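Local atomic coordinates of CurD (Moorea producens 3L, PDB entry 5KP7), a protein that probably works as an acyltransferase of the hydroxymethylglutaryl-CoA synthase family and binds 4'-phosphopantetheine. Residues Thr103-Ser107 / Ala137-Gly141; Ser243-Cys248 / Phe348-Cys354; Ala251-Tyr255 / Ser356-Ser360; Leu326-Leu330 / Ile345-Ser349. The protein carries 3 engineered substitutions. One frame throughout, in Å; residues are numbered along the deposited sequence.

Contact 1: Thr103-Ser107 / Ala137-Gly141; sequences TCSES and ACYSG
Cys104, on strand 98-104, meets Ser140, on helix 140-154. The CB of Cys104 lies 3.5 Å from Ser140 OG, while its thiol turns past to approach the serine's backbone, SG standing 3.2 Å from Ser140 O. Gly141 adds backbone contact at this spot, its N 3.7 Å from Cys104 CB. Two residues further on, the carboxylate of Glu106 reaches across to Ala137, with CD 3.7 Å from Ala137 CA. OE1 also lies 3.1 Å from Cys138 N, but the angle there is too poor for a hydrogen bond.

Two waters bridge the segments instead. Water 2 hydrogen-bonds to Glu106 OE1 (2.9 Å) and to Ser140 OG, whose chi1 of 65° puts the hydroxyl between backbone N and carbonyl carbon, facing the strand. Water 1 joins the backbone, bridging Ala137 O and, weakly, Ser105 O. Behind this layer, Ser105 OG accepts from Ser107 N at 3.0 Å in an ST turn, which shapes the bend carrying Glu106; the same OG also hydrogen-bonds to Thr167 O on strand 161-168. Arg227 forms a salt bridge with Glu106 OE2.

Cys138 comes just ahead of Ser140 in the chain; its side chain is about 7 Å from the bound 4'-phosphopantetheine, and it is probably the counterpart of the acyl-carrying cysteine of this family. The contact thus lies at the ends of parallel strands in the mixed sheet: strand 98-104 runs between 130-134 and 161-168, and helix 140-154 leads on from the former to the latter.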
loop_
_atom_site.group_PDB
_atom_site.type_symbol
_atom_site.label_atom_id
_atom_site.label_comp_id
_atom_site.label_asym_id
_atom_site.label_seq_id
_atom_site.Cartn_x
_atom_site.Cartn_y
_atom_site.Cartn_z
ATOM N N THR A 103 6.681 -4.476 -14.387
ATOM C CA THR A 103 6.329 -5.097 -13.119
ATOM C C THR A 103 6.910 -4.253 -12.007
ATOM O O THR A 103 8.092 -3.906 -12.044
ATOM C CB THR A 103 6.845 -6.539 -13.062
ATOM O OG1 THR A 103 6.270 -7.270 -14.151
ATOM C CG2 THR A 103 6.417 -7.197 -11.780
ATOM N N CYS A 104 6.101 -3.913 -11.028
ATOM C CA CYS A 104 6.478 -3.004 -9.934
ATOM C C CYS A 104 6.427 -3.798 -8.671
ATOM O O CYS A 104 5.356 -4.341 -8.309
ATOM C CB CYS A 104 5.503 -1.828 -9.889
ATOM S SG CYS A 104 5.454 -0.909 -11.459
ATOM N N SER A 105 7.555 -3.957 -7.999
ATOM C CA SER A 105 7.612 -4.931 -6.906
ATOM C C SER A 105 8.804 -4.651 -5.981
ATOM O O SER A 105 9.807 -4.076 -6.435
ATOM C CB SER A 105 7.700 -6.371 -7.478
ATOM O OG SER A 105 7.552 -7.337 -6.447
ATOM N N GLU A 106 8.676 -5.097 -4.742
ATOM C CA GLU A 106 9.793 -5.219 -3.806
ATOM C C GLU A 106 9.957 -6.674 -3.360
ATOM O O GLU A 106 10.622 -6.952 -2.352
ATOM C CB GLU A 106 9.686 -4.233 -2.646
ATOM C CG GLU A 106 8.397 -4.324 -1.842
ATOM C CD GLU A 106 8.120 -3.022 -1.101
ATOM O OE1 GLU A 106 7.485 -2.114 -1.672
ATOM O OE2 GLU A 106 8.544 -2.914 0.044
ATOM N N SER A 107 9.403 -7.597 -4.158
ATOM C CA SER A 107 9.376 -9.036 -3.885
ATOM C C SER A 107 9.997 -9.782 -5.044
ATOM O O SER A 107 9.536 -10.902 -5.418
ATOM C CB SER A 107 7.895 -9.510 -3.677
ATOM O OG SER A 107 7.248 -8.796 -2.677
ATOM N N ALA A 137 10.545 0.671 -3.201
ATOM C CA ALA A 137 9.602 0.231 -2.182
ATOM C C ALA A 137 8.162 0.436 -2.670
ATOM O O ALA A 137 7.867 0.103 -3.825
ATOM C CB ALA A 137 9.898 0.907 -0.885
ATOM N N CYS A 138 7.256 0.978 -1.843
ATOM C CA CYS A 138 5.853 1.018 -2.253
ATOM C C CYS A 138 5.524 2.096 -3.287
ATOM O O CYS A 138 4.399 2.162 -3.737
ATOM C CB CYS A 138 4.924 1.185 -1.046
ATOM S SG CYS A 138 5.199 -0.014 0.259
ATOM N N TYR A 139 6.493 2.930 -3.662
ATOM C CA TYR A 139 6.349 3.899 -4.749
ATOM C C TYR A 139 6.435 3.237 -6.125
ATOM O O TYR A 139 6.130 3.850 -7.131
ATOM C CB TYR A 139 7.416 5.021 -4.588
ATOM C CG TYR A 139 7.445 6.074 -5.661
ATOM C CD1 TYR A 139 6.392 6.925 -5.864
ATOM C CD2 TYR A 139 8.589 6.249 -6.441
ATOM C CE1 TYR A 139 6.397 7.872 -6.871
ATOM C CE2 TYR A 139 8.616 7.205 -7.424
ATOM C CZ TYR A 139 7.520 8.015 -7.638
ATOM O OH TYR A 139 7.571 8.968 -8.642
ATOM N N SER A 140 6.857 1.974 -6.164
ATOM C CA SER A 140 7.105 1.302 -7.439
ATOM C C SER A 140 5.904 1.379 -8.381
ATOM O O SER A 140 6.059 1.628 -9.576
ATOM C CB SER A 140 7.497 -0.154 -7.175
ATOM O OG SER A 140 6.426 -0.893 -6.594
ATOM N N GLY A 141 4.705 1.113 -7.866
ATOM C CA GLY A 141 3.526 1.127 -8.730
ATOM C C GLY A 141 3.277 2.469 -9.399
ATOM O O GLY A 141 3.056 2.582 -10.620
HETATM O O HOH W 1 9.877 -1.585 -5.033
HETATM O O HOH W 2 6.628 -2.507 -4.370
#

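Contact 2: Ser243-Cys248 / Phe348-Cys354; sequences SYLDCC and FSYGSGC
Tyr244, Phe348 and Tyr350 form an aromatic cluster through which helix 237-258 packs on strand 343-351 of the mixed sheet, the two short axes 9.1 Å apart. The tight part lies round Phe348. Its edge points at the face of Tyr244 in a T-shaped pair, centroids 5.2 Å apart and planes at 82°, with CE2 coming in near the rim. One face of the same phenylalanine is covered by Cys248, whose CA makes a CH-pi contact and whose SG sits 4.2 Å from the ring centroid. A small, polarisable thiol suits a position close over a ring face.

Tyr350 takes the CA of Tyr244 over its face, 4.0 Å from the centroid, in a second CH-pi contact. With CG anti to the backbone N (chi1 179°), its ring extends from the strand up to the helix, where OH comes within 2.8 Å of Ser243 OG. Both hydroxyls have further partners, Tyr220 for the serine and Asp224 for the tyrosine.

Tyr244 also touches the phosphopantetheine and hydrogen-bonds through OH to His274 O; an alanine here would probably open a gap beside the ligand and leave the edge of Phe348 without the face it meets.

Beyond Gly351 the contact thins: Ser352 and Gly353 are partly exposed and do not touch the helix, and a cis peptide then returns the chain at Cys354. There the link is sulfur to sulfur and not a disulfide, Cys247 SG lying 3.7 Å from Cys354 SG.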
loop_
_atom_site.group_PDB
_atom_site.type_symbol
_atom_site.label_atom_id
_atom_site.label_comp_id
_atom_site.label_asym_id
_atom_site.label_seq_id
_atom_site.Cartn_x
_atom_site.Cartn_y
_atom_site.Cartn_z
ATOM N N SER A 243 8.099 10.044 8.404
ATOM C CA SER A 243 8.561 10.315 7.063
ATOM C C SER A 243 7.384 10.358 6.047
ATOM O O SER A 243 7.307 11.245 5.200
ATOM C CB SER A 243 9.595 9.255 6.656
ATOM O OG SER A 243 10.109 9.520 5.367
ATOM N N TYR A 244 6.460 9.412 6.177
ATOM C CA TYR A 244 5.217 9.411 5.390
ATOM C C TYR A 244 4.475 10.749 5.543
ATOM O O TYR A 244 4.031 11.353 4.567
ATOM C CB TYR A 244 4.341 8.263 5.837
ATOM C CG TYR A 244 3.021 8.055 5.089
ATOM C CD1 TYR A 244 1.950 8.907 5.261
ATOM C CD2 TYR A 244 2.835 6.960 4.264
ATOM C CE1 TYR A 244 0.749 8.687 4.619
ATOM C CE2 TYR A 244 1.623 6.739 3.601
ATOM C CZ TYR A 244 0.582 7.613 3.795
ATOM O OH TYR A 244 -0.631 7.417 3.178
ATOM N N LEU A 245 4.333 11.207 6.784
ATOM C CA LEU A 245 3.647 12.467 7.052
ATOM C C LEU A 245 4.367 13.672 6.448
ATOM O O LEU A 245 3.727 14.532 5.848
ATOM C CB LEU A 245 3.472 12.651 8.566
ATOM C CG LEU A 245 2.472 11.689 9.208
ATOM C CD1 LEU A 245 2.654 11.614 10.719
ATOM C CD2 LEU A 245 1.065 12.099 8.872
ATOM N N ASP A 246 5.689 13.715 6.579
ATOM C CA ASP A 246 6.502 14.748 5.930
ATOM C C ASP A 246 6.292 14.742 4.403
ATOM O O ASP A 246 6.129 15.779 3.802
ATOM C CB ASP A 246 7.986 14.612 6.234
ATOM C CG ASP A 246 8.385 15.061 7.632
ATOM O OD1 ASP A 246 7.628 15.835 8.288
ATOM O OD2 ASP A 246 9.514 14.683 8.054
ATOM N N CYS A 247 6.303 13.573 3.791
ATOM C CA CYS A 247 6.155 13.464 2.348
ATOM C C CYS A 247 4.739 13.805 1.889
ATOM O O CYS A 247 4.545 14.403 0.835
ATOM C CB CYS A 247 6.547 12.076 1.878
ATOM S SG CYS A 247 8.345 11.805 1.881
ATOM N N CYS A 248 3.753 13.429 2.685
ATOM C CA CYS A 248 2.366 13.725 2.358
ATOM C C CYS A 248 2.206 15.247 2.233
ATOM O O CYS A 248 1.642 15.734 1.233
ATOM C CB CYS A 248 1.441 13.104 3.401
ATOM S SG CYS A 248 -0.314 13.121 2.963
ATOM N N PHE A 348 -2.121 9.764 -3.271
ATOM C CA PHE A 348 -0.830 9.933 -2.573
ATOM C C PHE A 348 -0.092 8.619 -2.463
ATOM O O PHE A 348 -0.583 7.674 -1.835
ATOM C CB PHE A 348 -0.965 10.523 -1.169
ATOM C CG PHE A 348 0.361 10.619 -0.461
ATOM C CD1 PHE A 348 1.363 11.420 -0.994
ATOM C CD2 PHE A 348 0.645 9.854 0.638
ATOM C CE1 PHE A 348 2.621 11.486 -0.419
ATOM C CE2 PHE A 348 1.919 9.920 1.238
ATOM C CZ PHE A 348 2.901 10.731 0.684
ATOM N N SER A 349 1.082 8.575 -3.091
ATOM C CA SER A 349 1.971 7.426 -3.051
ATOM C C SER A 349 3.180 7.697 -2.190
ATOM O O SER A 349 3.767 8.776 -2.270
ATOM C CB SER A 349 2.451 7.134 -4.490
ATOM O OG SER A 349 3.276 6.006 -4.497
ATOM N N TYR A 350 3.579 6.724 -1.383
ATOM C CA TYR A 350 4.815 6.790 -0.562
ATOM C C TYR A 350 5.540 5.472 -0.690
ATOM O O TYR A 350 4.899 4.422 -0.700
ATOM C CB TYR A 350 4.509 6.995 0.925
ATOM C CG TYR A 350 5.739 7.052 1.805
ATOM C CD1 TYR A 350 6.538 8.186 1.835
ATOM C CD2 TYR A 350 6.143 5.960 2.567
ATOM C CE1 TYR A 350 7.691 8.257 2.597
ATOM C CE2 TYR A 350 7.286 6.030 3.350
ATOM C CZ TYR A 350 8.058 7.177 3.359
ATOM O OH TYR A 350 9.199 7.238 4.112
ATOM N N GLY A 351 6.870 5.509 -0.773
ATOM C CA GLY A 351 7.654 4.312 -0.622
ATOM C C GLY A 351 8.794 4.610 0.328
ATOM O O GLY A 351 9.467 5.645 0.175
ATOM N N SER A 352 9.023 3.730 1.298
ATOM C CA SER A 352 10.167 3.879 2.222
ATOM C C SER A 352 11.488 4.035 1.476
ATOM O O SER A 352 11.655 3.504 0.350
ATOM C CB SER A 352 10.278 2.649 3.109
ATOM O OG SER A 352 9.157 2.593 3.943
ATOM N N GLY A 353 12.405 4.784 2.065
ATOM C CA GLY A 353 13.755 4.877 1.533
ATOM C C GLY A 353 14.321 6.206 1.078
ATOM O O GLY A 353 15.554 6.318 1.113
ATOM N N CYS A 354 13.564 7.188 0.593
ATOM C CA CYS A 354 12.124 7.200 0.332
ATOM C C CYS A 354 11.837 8.035 -0.935
ATOM O O CYS A 354 12.691 8.825 -1.374
ATOM C CB CYS A 354 11.324 7.816 1.511
ATOM S SG CYS A 354 11.379 9.637 1.673
#

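Contact 3: Ala251-Tyr255 / Ser356-Ser360; sequences AYRHY and SEFYS. With SO4 (sulfate ion), chain D.
With CG opposite its backbone N (chi1 -173°), Phe358 extends its ring from the strand between Tyr252 and Tyr255 of the helix. Tyr252 offers an edge to the face of Phe358, its CD1 3.5 Å above the middle of that ring, with planes at 81°. Phe358 in turn presents its own edge to the face of Tyr255, its CD1 3.5 Å from Tyr255 CD2. The second pair is also T-shaped, at 80°. Spacing of three along the helix places both tyrosines on the strand, and a phenylalanine between them needs no polar partner.

The aliphatic share is small: Ala251 CB lies 4.3 Å from Phe358 CB, and so short a side chain brings the helix near the backbone of the strand. The same methyl sits 3.6 Å from Ser356 OG, which is hydrogen-bonded to Tyr218 O.

Polar contacts gather at the far end. Tyr255 OH is 2.7 Å from Ser360 OG, which is hydrogen-bonded to Asp211. Tyr255 OH donates to O1 of a sulfate at 3.0 Å, an ion probably from the crystallisation liquor. A phenylalanine in place of Tyr255 would probably keep the ring pair yet leave Ser360 OG and the sulfate without the hydroxyl beside them.

Glu357 and Tyr359 point to the other face, against helix 140-154; a sheet with helices on both faces is the layered arrangement of the thiolase-like superfamily.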
loop_
_atom_site.group_PDB
_atom_site.type_symbol
_atom_site.label_atom_id
_atom_site.label_comp_id
_atom_site.label_asym_id
_atom_site.label_seq_id
_atom_site.Cartn_x
_atom_site.Cartn_y
_atom_site.Cartn_z
ATOM N N ALA A 251 4.953 16.560 -0.896
ATOM C CA ALA A 251 4.506 16.192 -2.245
ATOM C C ALA A 251 3.254 16.971 -2.679
ATOM O O ALA A 251 3.146 17.446 -3.817
ATOM C CB ALA A 251 4.290 14.691 -2.344
ATOM N N TYR A 252 2.307 17.094 -1.766
ATOM C CA TYR A 252 1.108 17.877 -2.043
ATOM C C TYR A 252 1.455 19.356 -2.276
ATOM O O TYR A 252 0.899 19.971 -3.181
ATOM C CB TYR A 252 0.033 17.727 -0.958
ATOM C CG TYR A 252 -1.208 18.526 -1.312
ATOM C CD1 TYR A 252 -2.064 18.088 -2.326
ATOM C CD2 TYR A 252 -1.494 19.745 -0.689
ATOM C CE1 TYR A 252 -3.156 18.832 -2.717
ATOM C CE2 TYR A 252 -2.591 20.482 -1.074
ATOM C CZ TYR A 252 -3.415 20.019 -2.082
ATOM O OH TYR A 252 -4.528 20.772 -2.429
ATOM N N ARG A 253 2.386 19.910 -1.498
ATOM C CA ARG A 253 2.797 21.315 -1.698
ATOM C C ARG A 253 3.337 21.508 -3.106
ATOM O O ARG A 253 3.037 22.501 -3.751
ATOM C CB ARG A 253 3.841 21.758 -0.675
ATOM C CG ARG A 253 4.318 23.195 -0.930
ATOM C CD ARG A 253 5.113 23.826 0.204
ATOM N NE ARG A 253 4.361 23.802 1.462
ATOM C CZ ARG A 253 4.673 23.077 2.545
ATOM N NH1 ARG A 253 5.750 22.302 2.588
ATOM N NH2 ARG A 253 3.896 23.154 3.618
ATOM N N HIS A 254 4.135 20.548 -3.582
ATOM C CA HIS A 254 4.702 20.613 -4.930
ATOM C C HIS A 254 3.585 20.594 -5.984
ATOM O O HIS A 254 3.594 21.382 -6.943
ATOM C CB HIS A 254 5.711 19.470 -5.117
ATOM C CG HIS A 254 6.557 19.585 -6.342
ATOM N ND1 HIS A 254 6.993 18.488 -7.052
ATOM C CD2 HIS A 254 7.042 20.665 -6.994
ATOM C CE1 HIS A 254 7.732 18.878 -8.066
ATOM N NE2 HIS A 254 7.774 20.204 -8.059
ATOM N N TYR A 255 2.589 19.735 -5.777
ATOM C CA TYR A 255 1.432 19.698 -6.666
ATOM C C TYR A 255 0.689 21.056 -6.637
ATOM O O TYR A 255 0.343 21.608 -7.692
ATOM C CB TYR A 255 0.534 18.544 -6.251
ATOM C CG TYR A 255 -0.772 18.380 -6.986
ATOM C CD1 TYR A 255 -1.849 19.213 -6.709
ATOM C CD2 TYR A 255 -0.966 17.325 -7.895
ATOM C CE1 TYR A 255 -3.072 19.047 -7.348
ATOM C CE2 TYR A 255 -2.182 17.141 -8.527
ATOM C CZ TYR A 255 -3.241 18.002 -8.248
ATOM O OH TYR A 255 -4.468 17.837 -8.868
ATOM N N SER A 356 7.993 9.845 -2.955
ATOM C CA SER A 356 6.564 10.033 -2.864
ATOM C C SER A 356 6.051 10.900 -3.999
ATOM O O SER A 356 6.808 11.651 -4.603
ATOM C CB SER A 356 6.194 10.663 -1.517
ATOM O OG SER A 356 6.598 12.034 -1.442
ATOM N N GLU A 357 4.749 10.800 -4.253
ATOM C CA GLU A 357 4.116 11.561 -5.306
ATOM C C GLU A 357 2.651 11.761 -5.026
ATOM O O GLU A 357 1.978 10.845 -4.557
ATOM C CB GLU A 357 4.311 10.873 -6.664
ATOM C CG GLU A 357 3.810 11.645 -7.862
ATOM C CD GLU A 357 4.433 11.249 -9.193
ATOM O OE1 GLU A 357 3.881 11.687 -10.222
ATOM O OE2 GLU A 357 5.500 10.579 -9.234
ATOM N N PHE A 358 2.168 12.967 -5.311
ATOM C CA PHE A 358 0.740 13.285 -5.282
ATOM C C PHE A 358 0.293 13.608 -6.698
ATOM O O PHE A 358 0.960 14.372 -7.419
ATOM C CB PHE A 358 0.454 14.463 -4.348
ATOM C CG PHE A 358 -1.024 14.736 -4.151
ATOM C CD1 PHE A 358 -1.763 15.477 -5.081
ATOM C CD2 PHE A 358 -1.690 14.211 -3.055
ATOM C CE1 PHE A 358 -3.135 15.695 -4.909
ATOM C CE2 PHE A 358 -3.055 14.405 -2.888
ATOM C CZ PHE A 358 -3.766 15.164 -3.798
ATOM N N TYR A 359 -0.816 12.994 -7.123
ATOM C CA TYR A 359 -1.306 13.158 -8.485
ATOM C C TYR A 359 -2.810 12.965 -8.507
ATOM O O TYR A 359 -3.380 12.732 -7.462
ATOM C CB TYR A 359 -0.595 12.206 -9.436
ATOM C CG TYR A 359 -0.648 10.718 -9.134
ATOM C CD1 TYR A 359 0.093 10.155 -8.110
ATOM C CD2 TYR A 359 -1.333 9.859 -9.969
ATOM C CE1 TYR A 359 0.101 8.774 -7.878
ATOM C CE2 TYR A 359 -1.315 8.465 -9.757
ATOM C CZ TYR A 359 -0.572 7.936 -8.729
ATOM O OH TYR A 359 -0.535 6.552 -8.556
ATOM N N SER A 360 -3.452 13.106 -9.670
ATOM C CA SER A 360 -4.940 13.097 -9.661
ATOM C C SER A 360 -5.536 12.701 -10.987
ATOM O O SER A 360 -4.854 12.711 -12.013
ATOM C CB SER A 360 -5.473 14.472 -9.220
ATOM O OG SER A 360 -5.093 15.508 -10.129
HETATM S S SO4 D . -7.628 20.204 -10.620
HETATM O O1 SO4 D . -6.778 19.522 -9.617
HETATM O O2 SO4 D . -7.416 19.596 -11.958
HETATM O O3 SO4 D . -7.280 21.641 -10.676
HETATM O O4 SO4 D . -9.045 20.071 -10.217
#

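Contact 4: Leu326-Leu330 / Ile345-Ser349; sequences LFLSL and IGMFS
Met347 and Leu326 meet at a slant, with the methyl CE of the methionine 3.8 Å from CG of the leucine. Met347 CG lies opposite the carbonyl carbon, and the chain is then bent at its last two torsions, chi2 -88° and chi3 -74°, which folds the thioether up so that CE lies among the helix side chains. Leu330 stands at about a right angle to it, its CD2 4.0 Å from Met347 CE. Near the same methyl the Phe327 ring turns an edge, not a face. An unbranched, flexible methionine fits a slot between such differently shaped neighbours.

At the ends of the segments, leucine methyls do the touching. Leu330 CD1 touches Ile345 CD1 at 3.5 Å, and Leu326 CD2 rests 3.6 Å from Ser349 CB while CD1 lies beside the carbonyl oxygen of Phe348. Apart from that carbonyl, the contact is apolar packing of buried side chains.

The segments 326-330 and 345-349 run nearly antiparallel, at 161°, their axes 9.4 Å apart. Strand 343-351 lies between 355-363 and 270-273, and Phe348 points from its other face to helix 237-258, while Ser329 OG ties helix 325-336 to Ser272 of strand 270-273.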
loop_
_atom_site.group_PDB
_atom_site.type_symbol
_atom_site.label_atom_id
_atom_site.label_comp_id
_atom_site.label_asym_id
_atom_site.label_seq_id
_atom_site.Cartn_x
_atom_site.Cartn_y
_atom_site.Cartn_z
ATOM N N LEU A 326 -1.874 1.523 -3.133
ATOM C CA LEU A 326 -2.580 2.740 -3.627
ATOM C C LEU A 326 -3.550 2.433 -4.791
ATOM O O LEU A 326 -4.620 3.030 -4.902
ATOM C CB LEU A 326 -1.551 3.822 -4.044
ATOM C CG LEU A 326 -2.096 5.061 -4.739
ATOM C CD1 LEU A 326 -3.028 5.820 -3.811
ATOM C CD2 LEU A 326 -0.929 5.976 -5.131
ATOM N N PHE A 327 -3.169 1.498 -5.668
ATOM C CA PHE A 327 -4.035 1.123 -6.774
ATOM C C PHE A 327 -5.245 0.355 -6.283
ATOM O O PHE A 327 -6.351 0.550 -6.809
ATOM C CB PHE A 327 -3.283 0.329 -7.844
ATOM C CG PHE A 327 -2.143 1.095 -8.497
ATOM C CD1 PHE A 327 -2.138 2.475 -8.563
ATOM C CD2 PHE A 327 -1.096 0.399 -9.057
ATOM C CE1 PHE A 327 -1.083 3.171 -9.159
ATOM C CE2 PHE A 327 -0.048 1.086 -9.680
ATOM C CZ PHE A 327 -0.061 2.475 -9.726
ATOM N N LEU A 328 -5.061 -0.452 -5.248
ATOM C CA LEU A 328 -6.202 -1.115 -4.642
ATOM C C LEU A 328 -7.133 -0.082 -3.983
ATOM O O LEU A 328 -8.356 -0.203 -4.045
ATOM C CB LEU A 328 -5.768 -2.153 -3.616
ATOM C CG LEU A 328 -6.938 -2.933 -2.983
ATOM C CD1 LEU A 328 -7.809 -3.601 -4.030
ATOM C CD2 LEU A 328 -6.418 -3.888 -1.945
ATOM N N SER A 329 -6.530 0.899 -3.306
ATOM C CA SER A 329 -7.315 1.987 -2.712
ATOM C C SER A 329 -8.139 2.744 -3.761
ATOM O O SER A 329 -9.337 3.008 -3.581
ATOM C CB SER A 329 -6.417 2.959 -1.973
ATOM O OG SER A 329 -7.205 4.000 -1.436
ATOM N N LEU A 330 -7.525 3.022 -4.906
ATOM C CA LEU A 330 -8.263 3.606 -6.037
ATOM C C LEU A 330 -9.456 2.746 -6.470
ATOM O O LEU A 330 -10.578 3.252 -6.598
ATOM C CB LEU A 330 -7.329 3.870 -7.226
ATOM C CG LEU A 330 -8.018 4.362 -8.501
ATOM C CD1 LEU A 330 -8.716 5.704 -8.311
ATOM C CD2 LEU A 330 -6.989 4.422 -9.636
ATOM N N ILE A 345 -10.302 12.332 -8.028
ATOM C CA ILE A 345 -9.653 11.619 -6.951
ATOM C C ILE A 345 -8.210 12.071 -6.845
ATOM O O ILE A 345 -7.472 12.046 -7.844
ATOM C CB ILE A 345 -9.695 10.085 -7.203
ATOM C CG1 ILE A 345 -11.156 9.597 -7.457
ATOM C CG2 ILE A 345 -9.059 9.344 -6.035
ATOM C CD1 ILE A 345 -11.249 8.097 -7.779
ATOM N N GLY A 346 -7.810 12.464 -5.638
ATOM C CA GLY A 346 -6.405 12.749 -5.347
ATOM C C GLY A 346 -5.724 11.503 -4.833
ATOM O O GLY A 346 -6.299 10.761 -4.010
ATOM N N MET A 347 -4.506 11.278 -5.307
ATOM C CA MET A 347 -3.751 10.072 -5.056
ATOM C C MET A 347 -2.414 10.408 -4.396
ATOM O O MET A 347 -1.650 11.204 -4.947
ATOM C CB MET A 347 -3.441 9.389 -6.404
ATOM C CG MET A 347 -4.642 9.083 -7.271
ATOM S SD MET A 347 -5.342 7.496 -6.892
ATOM C CE MET A 347 -4.153 6.350 -7.629
ATOM N N PHE A 348 -2.121 9.764 -3.271
ATOM C CA PHE A 348 -0.830 9.933 -2.573
ATOM C C PHE A 348 -0.092 8.619 -2.463
ATOM O O PHE A 348 -0.583 7.674 -1.835
ATOM C CB PHE A 348 -0.965 10.523 -1.169
ATOM C CG PHE A 348 0.361 10.619 -0.461
ATOM C CD1 PHE A 348 1.363 11.420 -0.994
ATOM C CD2 PHE A 348 0.645 9.854 0.638
ATOM C CE1 PHE A 348 2.621 11.486 -0.419
ATOM C CE2 PHE A 348 1.919 9.920 1.238
ATOM C CZ PHE A 348 2.901 10.731 0.684
ATOM N N SER A 349 1.082 8.575 -3.091
ATOM C CA SER A 349 1.971 7.426 -3.051
ATOM C C SER A 349 3.180 7.697 -2.190
ATOM O O SER A 349 3.767 8.776 -2.270
ATOM C CB SER A 349 2.451 7.134 -4.490
ATOM O OG SER A 349 3.276 6.006 -4.497
#

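How the contacts relate
The touching residues of contacts 2, 3 and 4 are all buried, whereas contact 1 is only partly so and is the one bridged by water. Contacts 2 and 3 follow the same helix, 237-258, across the neighbouring strands 343-351 and 355-363; contact 4 covers the other face of 343-351, and Phe348 and Ser349 belong to both contact 2 and contact 4. Chemistry changes with place: aromatic rings and thiols beside the phosphopantetheine in contact 2, T-shaped rings with a tyrosine hydroxyl beside a serine in contact 3, aliphatic packing in contact 4, polar groups in contact 1. Tyr139 ties contact 1 to contact 3 through a probable hydrogen bond from Tyr139 OH to Glu357 OE2 (2.7 Å).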